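Local atomic coordinates of ketosynthase (Streptomyces sp. MSC090213JE08, PDB entry 6KXD), a protein that probably catalyses the decarboxylative condensation of acyl-ACP with malonyl-ACP, serving as the ketosynthase of the highly reducing type II polyketide synthase that makes ishigamide. Residues V385-N390 and V401-T406; I281-L285 and I316-Y320; F15-S19 and L344-A348. All blocks are in the same frame, centred on the assembly; numbering follows the deposited sequence.

Contact 1: V385-N390 and V401-T406; sequences VRIVQN and VLILGT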
ATOM      1  N   VAL A 385      27.168 -13.759 -10.055  1.00 70.41           N
ATOM      2  CA  VAL A 385      25.755 -13.622  -9.693  1.00 64.28           C
ATOM      3  C   VAL A 385      24.990 -13.142 -10.927  1.00 54.52           C
ATOM      4  O   VAL A 385      25.141 -12.017 -11.385  1.00 58.55           O
ATOM      5  CB  VAL A 385      25.593 -12.690  -8.484  1.00 69.26           C
ATOM      6  CG1 VAL A 385      26.441 -13.140  -7.309  1.00 70.00           C
ATOM      7  CG2 VAL A 385      25.930 -11.266  -8.826  1.00 77.48           C
ATOM      8  N   ARG A 386      24.175 -14.036 -11.484  1.00 60.15           N
ATOM      9  CA  ARG A 386      23.391 -13.745 -12.670  1.00 63.85           C
ATOM     10  C   ARG A 386      21.903 -13.554 -12.298  1.00 55.58           C
ATOM     11  O   ARG A 386      21.238 -12.772 -12.942  1.00 54.23           O
ATOM     12  CB  ARG A 386      23.573 -14.847 -13.723  1.00 72.80           C
ATOM     13  CG  ARG A 386      24.992 -14.999 -14.270  1.00 81.23           C
ATOM     14  CD  ARG A 386      25.250 -16.410 -14.789  1.00 91.26           C
ATOM     15  NE  ARG A 386      25.218 -17.423 -13.724  1.00102.09           N
ATOM     16  CZ  ARG A 386      25.028 -18.733 -13.905  1.00100.50           C
ATOM     17  NH1 ARG A 386      24.976 -19.234 -15.128  1.00 91.93           N
ATOM     18  NH2 ARG A 386      24.880 -19.539 -12.864  1.00 93.80           N
ATOM     19  N   ILE A 387      21.402 -14.301 -11.303  1.00 60.31           N
ATOM     20  CA  ILE A 387      19.975 -14.321 -10.957  1.00 59.01           C
ATOM     21  C   ILE A 387      19.864 -14.345  -9.434  1.00 56.61           C
ATOM     22  O   ILE A 387      20.534 -15.143  -8.762  1.00 57.69           O
ATOM     23  CB  ILE A 387      19.255 -15.510 -11.636  1.00 58.83           C
ATOM     24  CG1 ILE A 387      19.459 -15.487 -13.158  1.00 55.83           C
ATOM     25  CG2 ILE A 387      17.773 -15.542 -11.261  1.00 58.86           C
ATOM     26  CD1 ILE A 387      18.722 -16.575 -13.911  1.00 53.73           C
ATOM     27  N   VAL A 388      19.037 -13.442  -8.887  1.00 50.56           N
ATOM     28  CA  VAL A 388      18.931 -13.281  -7.461  1.00 47.82           C
ATOM     29  C   VAL A 388      17.446 -13.222  -7.072  1.00 47.70           C
ATOM     30  O   VAL A 388      16.637 -12.676  -7.781  1.00 52.50           O
ATOM     31  CB  VAL A 388      19.685 -12.037  -6.972  1.00 51.47           C
ATOM     32  CG1 VAL A 388      19.607 -11.900  -5.464  1.00 51.26           C
ATOM     33  CG2 VAL A 388      21.132 -12.025  -7.435  1.00 55.40           C
ATOM     34  N   GLN A 389      17.129 -13.890  -5.967  1.00 50.10           N
ATOM     35  CA  GLN A 389      15.811 -13.860  -5.345  1.00 52.31           C
ATOM     36  C   GLN A 389      15.864 -12.921  -4.134  1.00 52.88           C
ATOM     37  O   GLN A 389      16.742 -12.979  -3.296  1.00 45.18           O
ATOM     38  CB  GLN A 389      15.377 -15.281  -5.005  1.00 49.84           C
ATOM     39  CG  GLN A 389      14.146 -15.360  -4.123  1.00 48.91           C
ATOM     40  CD  GLN A 389      13.847 -16.803  -3.796  1.00 50.47           C
ATOM     41  OE1 GLN A 389      13.991 -17.684  -4.636  1.00 57.33           O
ATOM     42  NE2 GLN A 389      13.429 -17.056  -2.575  1.00 48.45           N
ATOM     43  N   ASN A 390      14.902 -12.005  -4.081  1.00 43.72           N
ATOM     44  CA  ASN A 390      14.761 -11.146  -2.950  1.00 45.88           C
ATOM     45  C   ASN A 390      13.426 -11.432  -2.275  1.00 47.44           C
ATOM     46  O   ASN A 390      12.383 -11.156  -2.854  1.00 44.34           O
ATOM     47  CB  ASN A 390      14.798  -9.686  -3.396  1.00 46.04           C
ATOM     48  CG  ASN A 390      14.759  -8.685  -2.266  1.00 50.79           C
ATOM     49  OD1 ASN A 390      15.550  -8.785  -1.315  1.00 46.25           O
ATOM     50  ND2 ASN A 390      13.883  -7.690  -2.393  1.00 45.85           N
ATOM     51  N   VAL A 401       8.093 -12.024  -3.305  1.00 38.46           N
ATOM     52  CA  VAL A 401       9.406 -12.499  -3.703  1.00 44.17           C
ATOM     53  C   VAL A 401       9.680 -11.973  -5.102  1.00 40.20           C
ATOM     54  O   VAL A 401       8.829 -12.088  -5.996  1.00 44.64           O
ATOM     55  CB  VAL A 401       9.447 -14.036  -3.643  1.00 41.38           C
ATOM     56  CG1 VAL A 401      10.809 -14.532  -4.091  1.00 46.23           C
ATOM     57  CG2 VAL A 401       9.079 -14.524  -2.257  1.00 45.71           C
ATOM     58  N   LEU A 402      10.837 -11.327  -5.265  1.00 39.63           N
ATOM     59  CA  LEU A 402      11.239 -10.703  -6.479  1.00 41.67           C
ATOM     60  C   LEU A 402      12.487 -11.405  -7.018  1.00 44.29           C
ATOM     61  O   LEU A 402      13.376 -11.721  -6.231  1.00 46.55           O
ATOM     62  CB  LEU A 402      11.538  -9.244  -6.157  1.00 41.54           C
ATOM     63  CG  LEU A 402      12.173  -8.400  -7.254  1.00 44.05           C
ATOM     64  CD1 LEU A 402      11.157  -8.084  -8.332  1.00 47.16           C
ATOM     65  CD2 LEU A 402      12.765  -7.125  -6.664  1.00 46.89           C
ATOM     66  N   ILE A 403      12.487 -11.626  -8.330  1.00 48.03           N
ATOM     67  CA  ILE A 403      13.592 -12.258  -9.048  1.00 51.79           C
ATOM     68  C   ILE A 403      14.118 -11.251 -10.058  1.00 49.59           C
ATOM     69  O   ILE A 403      13.379 -10.815 -10.965  1.00 47.50           O
ATOM     70  CB  ILE A 403      13.194 -13.567  -9.749  1.00 53.07           C
ATOM     71  CG1 ILE A 403      12.402 -14.548  -8.880  1.00 53.39           C
ATOM     72  CG2 ILE A 403      14.435 -14.220 -10.340  1.00 59.21           C
ATOM     73  CD1 ILE A 403      13.103 -15.074  -7.661  1.00 58.56           C
ATOM     74  N   LEU A 404      15.405 -10.913  -9.877  1.00 44.35           N
ATOM     75  CA  LEU A 404      16.187 -10.101 -10.766  1.00 49.74           C
ATOM     76  C   LEU A 404      17.240 -10.973 -11.466  1.00 50.71           C
ATOM     77  O   LEU A 404      17.631 -12.013 -10.942  1.00 49.47           O
ATOM     78  CB  LEU A 404      16.858  -9.011  -9.931  1.00 50.18           C
ATOM     79  CG  LEU A 404      15.915  -8.066  -9.181  1.00 50.24           C
ATOM     80  CD1 LEU A 404      16.697  -7.052  -8.383  1.00 51.61           C
ATOM     81  CD2 LEU A 404      14.985  -7.363 -10.147  1.00 50.87           C
ATOM     82  N   GLY A 405      17.671 -10.513 -12.642  1.00 57.23           N
ATOM     83  CA  GLY A 405      18.627 -11.184 -13.502  1.00 58.17           C
ATOM     84  C   GLY A 405      19.578 -10.204 -14.160  1.00 59.03           C
ATOM     85  O   GLY A 405      19.295  -8.998 -14.226  1.00 53.16           O
ATOM     86  N   THR A 406      20.725 -10.711 -14.641  1.00 59.71           N
ATOM     87  CA  THR A 406      21.660  -9.861 -15.384  1.00 61.01           C
ATOM     88  C   THR A 406      20.989  -9.516 -16.709  1.00 60.16           C
ATOM     89  O   THR A 406      20.327 -10.369 -17.278  1.00 56.32           O
ATOM     90  CB  THR A 406      23.028 -10.528 -15.610  1.00 65.38           C
ATOM     91  OG1 THR A 406      23.541 -10.971 -14.353  1.00 71.33           O
ATOM     92  CG2 THR A 406      24.035  -9.589 -16.245  1.00 58.23           C
TER
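Val388 and Leu404 exchange two backbone hydrogen bonds, Val388 N to Leu404 O at 2.9 Å and Leu404 N to Val388 O at 3.0 Å. Asn390 and Leu402 repeat the pattern two residues further on, Asn390 N lying 2.7 Å from Leu402 O. Ile387 with Gly405 and Gln389 with Ile403 are the alternating non-hydrogen-bonded pairs of this antiparallel hairpin. At the exposed end Arg386 O accepts twice from Thr406. Thr406 N comes in the carbonyl plane, 2.7 Å from Arg386 O, while Thr406 OG1 reaches the same oxygen from the flank at 3.2 Å; a first torsion of -53° sets this hydroxyl beside its own backbone N, where both can serve one acceptor.

Side chains of Ile387, Gln389 and Ile403 share one face. Ile387 CG2 meets Ile403 CG2 branch to branch at 3.7 Å, and Ile403 CD1 turns back to within 3.5 Å of Gln389 CB. The extended chain of Gln389 crosses Val401, with CG 3.4 Å from Val401 CG1. The Gln389 amide is held by Tyr320 OH on OE1 and by Asn391 OD1 on NE2, and helix 274-288 covers this face.

The opposite face carries Val388, Asn390, Leu402 and Leu404, and helix 341-355 packs there against Val388 and Leu404. Asn390 has its amide gripped at both ends: OD1 by Ser299 OG, ND2 by Asn174 OD1 and the carbonyl of Ser342.

The chemistry illustrates how a strand pair is buried between helix layers: the main chain is satisfied partly across the hairpin and partly by the flanking strands, 297-299 and 255-264, the amides of Gln389 and Asn390 are anchored to neighbouring elements, and the side chains on the two faces are otherwise mostly apolar, while the Arg386-Thr406 end is exposed.

Contact 2: I281-L285 and I316-Y320; sequences IRLAL and IVDVY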
ATOM      1  N   ILE A 281       7.810 -17.957  -3.145  1.00 42.22           N
ATOM      2  CA  ILE A 281       9.061 -18.247  -3.861  1.00 45.63           C
ATOM      3  C   ILE A 281       8.710 -18.986  -5.157  1.00 44.52           C
ATOM      4  O   ILE A 281       9.163 -18.599  -6.218  1.00 45.37           O
ATOM      5  CB  ILE A 281      10.054 -19.013  -2.963  1.00 44.53           C
ATOM      6  CG1 ILE A 281      10.461 -18.177  -1.757  1.00 46.38           C
ATOM      7  CG2 ILE A 281      11.276 -19.452  -3.760  1.00 48.28           C
ATOM      8  CD1 ILE A 281      11.264 -18.928  -0.716  1.00 43.47           C
ATOM      9  N   ARG A 282       7.861 -20.019  -5.064  1.00 48.59           N
ATOM     10  CA  ARG A 282       7.577 -20.826  -6.234  1.00 48.36           C
ATOM     11  C   ARG A 282       6.881 -19.981  -7.296  1.00 50.00           C
ATOM     12  O   ARG A 282       7.137 -20.144  -8.467  1.00 47.93           O
ATOM     13  CB  ARG A 282       6.718 -22.051  -5.914  1.00 49.47           C
ATOM     14  CG  ARG A 282       7.392 -23.072  -5.016  1.00 51.55           C
ATOM     15  CD  ARG A 282       6.521 -24.303  -4.803  1.00 51.45           C
ATOM     16  NE  ARG A 282       6.991 -25.125  -3.694  1.00 57.24           N
ATOM     17  CZ  ARG A 282       7.894 -26.081  -3.806  1.00 67.04           C
ATOM     18  NH1 ARG A 282       8.527 -26.267  -4.952  1.00 80.61           N
ATOM     19  NH2 ARG A 282       8.145 -26.867  -2.775  1.00 59.05           N
ATOM     20  N   LEU A 283       5.974 -19.090  -6.876  1.00 48.82           N
ATOM     21  CA  LEU A 283       5.256 -18.221  -7.824  1.00 48.01           C
ATOM     22  C   LEU A 283       6.223 -17.292  -8.560  1.00 44.42           C
ATOM     23  O   LEU A 283       6.118 -17.070  -9.787  1.00 43.97           O
ATOM     24  CB  LEU A 283       4.199 -17.436  -7.050  1.00 44.19           C
ATOM     25  CG  LEU A 283       2.939 -18.228  -6.716  1.00 49.43           C
ATOM     26  CD1 LEU A 283       2.106 -17.503  -5.666  1.00 50.00           C
ATOM     27  CD2 LEU A 283       2.120 -18.491  -7.973  1.00 53.46           C
ATOM     28  N   ALA A 284       7.192 -16.778  -7.810  1.00 42.06           N
ATOM     29  CA  ALA A 284       8.171 -15.897  -8.314  1.00 44.08           C
ATOM     30  C   ALA A 284       9.059 -16.606  -9.347  1.00 46.35           C
ATOM     31  O   ALA A 284       9.349 -16.069 -10.435  1.00 48.89           O
ATOM     32  CB  ALA A 284       8.985 -15.356  -7.165  1.00 42.45           C
ATOM     33  N   LEU A 285       9.479 -17.828  -9.013  1.00 46.82           N
ATOM     34  CA  LEU A 285      10.312 -18.578  -9.958  1.00 50.13           C
ATOM     35  C   LEU A 285       9.509 -18.853 -11.237  1.00 50.05           C
ATOM     36  O   LEU A 285      10.013 -18.704 -12.325  1.00 52.67           O
ATOM     37  CB  LEU A 285      10.810 -19.852  -9.275  1.00 49.77           C
ATOM     38  CG  LEU A 285      11.646 -19.668  -8.011  1.00 47.94           C
ATOM     39  CD1 LEU A 285      11.937 -21.008  -7.365  1.00 52.95           C
ATOM     40  CD2 LEU A 285      12.932 -18.917  -8.269  1.00 50.39           C
ATOM     41  N   ILE A 316      12.612 -21.988   2.341  1.00 46.41           N
ATOM     42  CA  ILE A 316      13.658 -22.003   1.347  1.00 46.18           C
ATOM     43  C   ILE A 316      14.055 -23.473   1.074  1.00 47.33           C
ATOM     44  O   ILE A 316      14.139 -23.893  -0.075  1.00 47.23           O
ATOM     45  CB  ILE A 316      14.852 -21.120   1.775  1.00 49.13           C
ATOM     46  CG1 ILE A 316      14.486 -19.634   1.658  1.00 49.29           C
ATOM     47  CG2 ILE A 316      16.088 -21.436   0.937  1.00 48.01           C
ATOM     48  CD1 ILE A 316      15.429 -18.691   2.378  1.00 48.44           C
ATOM     49  N   VAL A 317      14.254 -24.230   2.144  1.00 52.77           N
ATOM     50  CA  VAL A 317      14.664 -25.630   2.030  1.00 55.45           C
ATOM     51  C   VAL A 317      13.522 -26.445   1.399  1.00 59.45           C
ATOM     52  O   VAL A 317      13.774 -27.339   0.588  1.00 61.97           O
ATOM     53  CB  VAL A 317      15.116 -26.185   3.395  1.00 60.39           C
ATOM     54  CG1 VAL A 317      15.328 -27.697   3.342  1.00 65.20           C
ATOM     55  CG2 VAL A 317      16.365 -25.491   3.908  1.00 63.18           C
ATOM     56  N   ASP A 318      12.258 -26.122   1.722  1.00 56.03           N
ATOM     57  CA  ASP A 318      11.134 -26.763   1.048  1.00 58.49           C
ATOM     58  C   ASP A 318      11.235 -26.592  -0.461  1.00 57.45           C
ATOM     59  O   ASP A 318      10.989 -27.538  -1.197  1.00 52.24           O
ATOM     60  CB  ASP A 318       9.771 -26.202   1.437  1.00 65.11           C
ATOM     61  CG  ASP A 318       9.252 -26.700   2.762  1.00 72.94           C
ATOM     62  OD1 ASP A 318       9.864 -27.637   3.319  1.00 70.84           O
ATOM     63  OD2 ASP A 318       8.239 -26.132   3.226  1.00 74.50           O
ATOM     64  N   VAL A 319      11.545 -25.375  -0.924  1.00 48.05           N
ATOM     65  CA  VAL A 319      11.465 -25.087  -2.297  1.00 48.98           C
ATOM     66  C   VAL A 319      12.699 -25.620  -3.037  1.00 52.03           C
ATOM     67  O   VAL A 319      12.609 -26.026  -4.181  1.00 55.49           O
ATOM     68  CB  VAL A 319      11.307 -23.573  -2.535  1.00 52.82           C
ATOM     69  CG1 VAL A 319      11.577 -23.221  -3.981  1.00 56.22           C
ATOM     70  CG2 VAL A 319       9.932 -23.099  -2.079  1.00 55.51           C
ATOM     71  N   TYR A 320      13.861 -25.513  -2.412  1.00 49.63           N
ATOM     72  CA  TYR A 320      15.113 -25.722  -3.110  1.00 61.35           C
ATOM     73  C   TYR A 320      15.661 -27.122  -2.855  1.00 56.56           C
ATOM     74  O   TYR A 320      16.640 -27.480  -3.465  1.00 62.80           O
ATOM     75  CB  TYR A 320      16.149 -24.677  -2.695  1.00 55.41           C
ATOM     76  CG  TYR A 320      15.918 -23.345  -3.355  1.00 59.32           C
ATOM     77  CD1 TYR A 320      16.502 -23.056  -4.579  1.00 62.35           C
ATOM     78  CD2 TYR A 320      15.076 -22.395  -2.796  1.00 61.90           C
ATOM     79  CE1 TYR A 320      16.277 -21.851  -5.218  1.00 66.05           C
ATOM     80  CE2 TYR A 320      14.853 -21.181  -3.418  1.00 54.02           C
ATOM     81  CZ  TYR A 320      15.450 -20.909  -4.633  1.00 57.00           C
ATOM     82  OH  TYR A 320      15.256 -19.726  -5.279  1.00 60.52           O
TER
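Val319 pushes its two methyls in different directions against helix 274-288, and this fork organises the contact. With CG1 anti to the backbone N (chi1 165°), Val319 CG1 sits 3.8 Å from Ile281 CG2 and 4.1 Å from Leu285 CD1, while Val319 CG2 lies against the aliphatic stem of Arg282, 3.9 Å from its CG. Ile281 reaches on along its other branch, CD1 approaching Ile316 CG1 at 4.1 Å. The ring of Tyr320 closes the buried side: its CE2 is 4.0 Å from Ile281 CG2, the two side chains crossing at about a right angle, and Leu285 lies by the hydroxyl, whose polar partner is Gln389. Shortening Val319 to an alanine is likely to open a gap beside Ile281 and Leu285 and deprive the Arg282 stem of its apolar support.

On the outer side, where Arg282 is exposed to solvent, the packing is looser. Arg282 runs extended from CG to NE and lays one guanidinium face above Val319 CA, 3.6 Å from the plane. Arg282 NH2 comes 3.3 Å from Asp318 O. The carboxylate of Asp318 stays apart and forms a salt bridge with Arg274 instead.

The axes of the two short segments are 11.0 Å apart at an angle of 43°. Ile281 and Leu285 touch strands 387-394 and 398-405, while helix 306-320 reaches the same sheet through Ile316 on Ile298 and Asn391 and through Tyr320 on Ile298. Two neighbouring helices thus cover a sheet, consistent with an outer helical layer of the thiolase fold in its C-terminal half.

Contact 3: F15-S19 and L344-A348; sequences FGVIS and LGAIA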
ATOM      1  N   PHE A  15      18.793   3.515  -9.629  1.00 45.00           N
ATOM      2  CA  PHE A  15      18.661   3.219  -8.224  1.00 47.21           C
ATOM      3  C   PHE A  15      18.878   4.487  -7.426  1.00 50.03           C
ATOM      4  O   PHE A  15      19.851   5.216  -7.645  1.00 53.75           O
ATOM      5  CB  PHE A  15      19.710   2.217  -7.729  1.00 47.35           C
ATOM      6  CG  PHE A  15      19.660   0.841  -8.344  1.00 51.16           C
ATOM      7  CD1 PHE A  15      18.457   0.250  -8.684  1.00 51.79           C
ATOM      8  CD2 PHE A  15      20.826   0.105  -8.523  1.00 53.07           C
ATOM      9  CE1 PHE A  15      18.418  -1.026  -9.220  1.00 55.49           C
ATOM     10  CE2 PHE A  15      20.784  -1.179  -9.036  1.00 57.64           C
ATOM     11  CZ  PHE A  15      19.580  -1.744  -9.387  1.00 56.00           C
ATOM     12  N   GLY A  16      17.967   4.736  -6.498  1.00 42.58           N
ATOM     13  CA  GLY A  16      18.113   5.770  -5.550  1.00 42.98           C
ATOM     14  C   GLY A  16      18.060   5.180  -4.161  1.00 49.24           C
ATOM     15  O   GLY A  16      17.156   4.408  -3.883  1.00 45.23           O
ATOM     16  N   VAL A  17      18.985   5.601  -3.296  1.00 45.73           N
ATOM     17  CA  VAL A  17      19.178   4.998  -1.966  1.00 46.12           C
ATOM     18  C   VAL A  17      19.472   6.082  -0.931  1.00 47.33           C
ATOM     19  O   VAL A  17      20.439   6.846  -1.087  1.00 46.39           O
ATOM     20  CB  VAL A  17      20.329   3.971  -1.963  1.00 42.90           C
ATOM     21  CG1 VAL A  17      20.509   3.389  -0.558  1.00 46.37           C
ATOM     22  CG2 VAL A  17      20.154   2.877  -2.993  1.00 48.17           C
ATOM     23  N   ILE A  18      18.671   6.079   0.135  1.00 43.29           N
ATOM     24  CA  ILE A  18      18.850   6.745   1.387  1.00 43.50           C
ATOM     25  C   ILE A  18      18.838   5.657   2.447  1.00 51.83           C
ATOM     26  O   ILE A  18      17.790   5.109   2.708  1.00 49.89           O
ATOM     27  CB  ILE A  18      17.715   7.728   1.710  1.00 52.16           C
ATOM     28  CG1 ILE A  18      17.547   8.840   0.670  1.00 55.46           C
ATOM     29  CG2 ILE A  18      17.914   8.288   3.099  1.00 50.64           C
ATOM     30  CD1 ILE A  18      18.509   9.976   0.849  1.00 64.04           C
ATOM     31  N   SER A  19      19.975   5.358   3.065  1.00 45.12           N
ATOM     32  CA  SER A  19      20.016   4.208   3.966  1.00 44.14           C
ATOM     33  C   SER A  19      20.969   4.500   5.117  1.00 53.78           C
ATOM     34  O   SER A  19      21.802   5.418   5.039  1.00 48.78           O
ATOM     35  CB  SER A  19      20.425   2.952   3.226  1.00 46.42           C
ATOM     36  OG  SER A  19      21.831   2.772   3.253  1.00 48.47           O
ATOM     37  N   LEU A 344      15.277  -1.629  -0.553  1.00 39.06           N
ATOM     38  CA  LEU A 344      16.748  -1.601  -0.282  1.00 45.58           C
ATOM     39  C   LEU A 344      17.353  -2.980  -0.541  1.00 43.67           C
ATOM     40  O   LEU A 344      18.368  -3.068  -1.191  1.00 44.88           O
ATOM     41  CB  LEU A 344      17.024  -1.089   1.127  1.00 43.32           C
ATOM     42  CG  LEU A 344      16.762   0.406   1.308  1.00 42.85           C
ATOM     43  CD1 LEU A 344      16.789   0.825   2.769  1.00 47.32           C
ATOM     44  CD2 LEU A 344      17.711   1.243   0.444  1.00 47.13           C
ATOM     45  N   GLY A 345      16.645  -4.058  -0.194  1.00 44.87           N
ATOM     46  CA  GLY A 345      17.068  -5.417  -0.595  1.00 44.07           C
ATOM     47  C   GLY A 345      17.120  -5.613  -2.092  1.00 43.70           C
ATOM     48  O   GLY A 345      18.093  -6.204  -2.651  1.00 48.22           O
ATOM     49  N   ALA A 346      16.065  -5.174  -2.795  1.00 42.31           N
ATOM     50  CA  ALA A 346      16.037  -5.263  -4.230  1.00 40.87           C
ATOM     51  C   ALA A 346      17.256  -4.562  -4.848  1.00 44.34           C
ATOM     52  O   ALA A 346      17.811  -5.049  -5.838  1.00 44.68           O
ATOM     53  CB  ALA A 346      14.750  -4.670  -4.780  1.00 40.77           C
ATOM     54  N   ILE A 347      17.579  -3.366  -4.348  1.00 43.89           N
ATOM     55  CA  ILE A 347      18.673  -2.598  -4.915  1.00 45.80           C
ATOM     56  C   ILE A 347      19.982  -3.364  -4.650  1.00 48.87           C
ATOM     57  O   ILE A 347      20.789  -3.535  -5.553  1.00 52.18           O
ATOM     58  CB  ILE A 347      18.702  -1.161  -4.389  1.00 47.12           C
ATOM     59  CG1 ILE A 347      17.477  -0.400  -4.884  1.00 44.54           C
ATOM     60  CG2 ILE A 347      19.985  -0.445  -4.832  1.00 46.06           C
ATOM     61  CD1 ILE A 347      17.306   0.952  -4.240  1.00 43.18           C
ATOM     62  N   ALA A 348      20.143  -3.852  -3.420  1.00 49.83           N
ATOM     63  CA  ALA A 348      21.288  -4.661  -3.037  1.00 49.22           C
ATOM     64  C   ALA A 348      21.436  -5.840  -4.007  1.00 53.60           C
ATOM     65  O   ALA A 348      22.543  -6.114  -4.503  1.00 55.84           O
ATOM     66  CB  ALA A 348      21.154  -5.085  -1.608  1.00 48.18           C
TER
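Ser19 OG is gripped by two backbone groups of the following turn, Gly22 O and the amide N of Ile21, and this fixes the side chain whose CB rests 4.2 Å from Leu344 CD1. Leu344 has a twice-engaged carbonyl: its O takes the helical bond from Ala348 N at 3.0 Å and a second from Tyr28 OH. Across the interface the side chains meet through carbon, without a hydrogen bond between the two segments. Leu344 leans its CD2 on Val17 CG1 at 3.7 Å, and the other methyl of Val17, CG2, lies 3.7 Å from Ile347 CD1.

Packing of this kind joins the two halves of a ketosynthase: helix 341-355, from late in the chain, lies across strand 10-19, from its start, their local axes 9.5 Å apart. The arrangement is consistent with the thiolase fold, in which central helices are sandwiched between sheets.

In Ile347, with CG1 beside the backbone N (chi1 -67°), CG2 falls anti to that N and stands over a face of the Phe15 ring in a CH-pi contact, 4.0 Å from the centroid and displaced toward the rim. The CG1 arm of Ile347 diverges from CG2, passes by the Phe15 ring and brings Ile347 CD1 to 3.5 Å from Gly16 O. Leu238 of strand 234-242 touches both Phe15 and Ile347, and the Phe15 ring stacks with that of His254.

In the fold
The three contacts sample successive layers of one ketosynthase chain. Contact 3 pairs strand 10-19 with helix 341-355 near the centre of the chain; contact 2, nested in the loop that contact 3 closes, joins two outer helices; contact 1 follows both, in the hairpin near the C-terminus. The hairpin is the bridge. Its centre lies about 13 Å from that of contact 2 and about 14 Å from that of contact 3, and it touches both, whereas contacts 2 and 3 stay about 12 Å apart at their nearest atoms. Strand 255-264, paired with both 10-19 and 398-405, links contacts 1 and 3 through the sheet, binding the chain's beginning to its end.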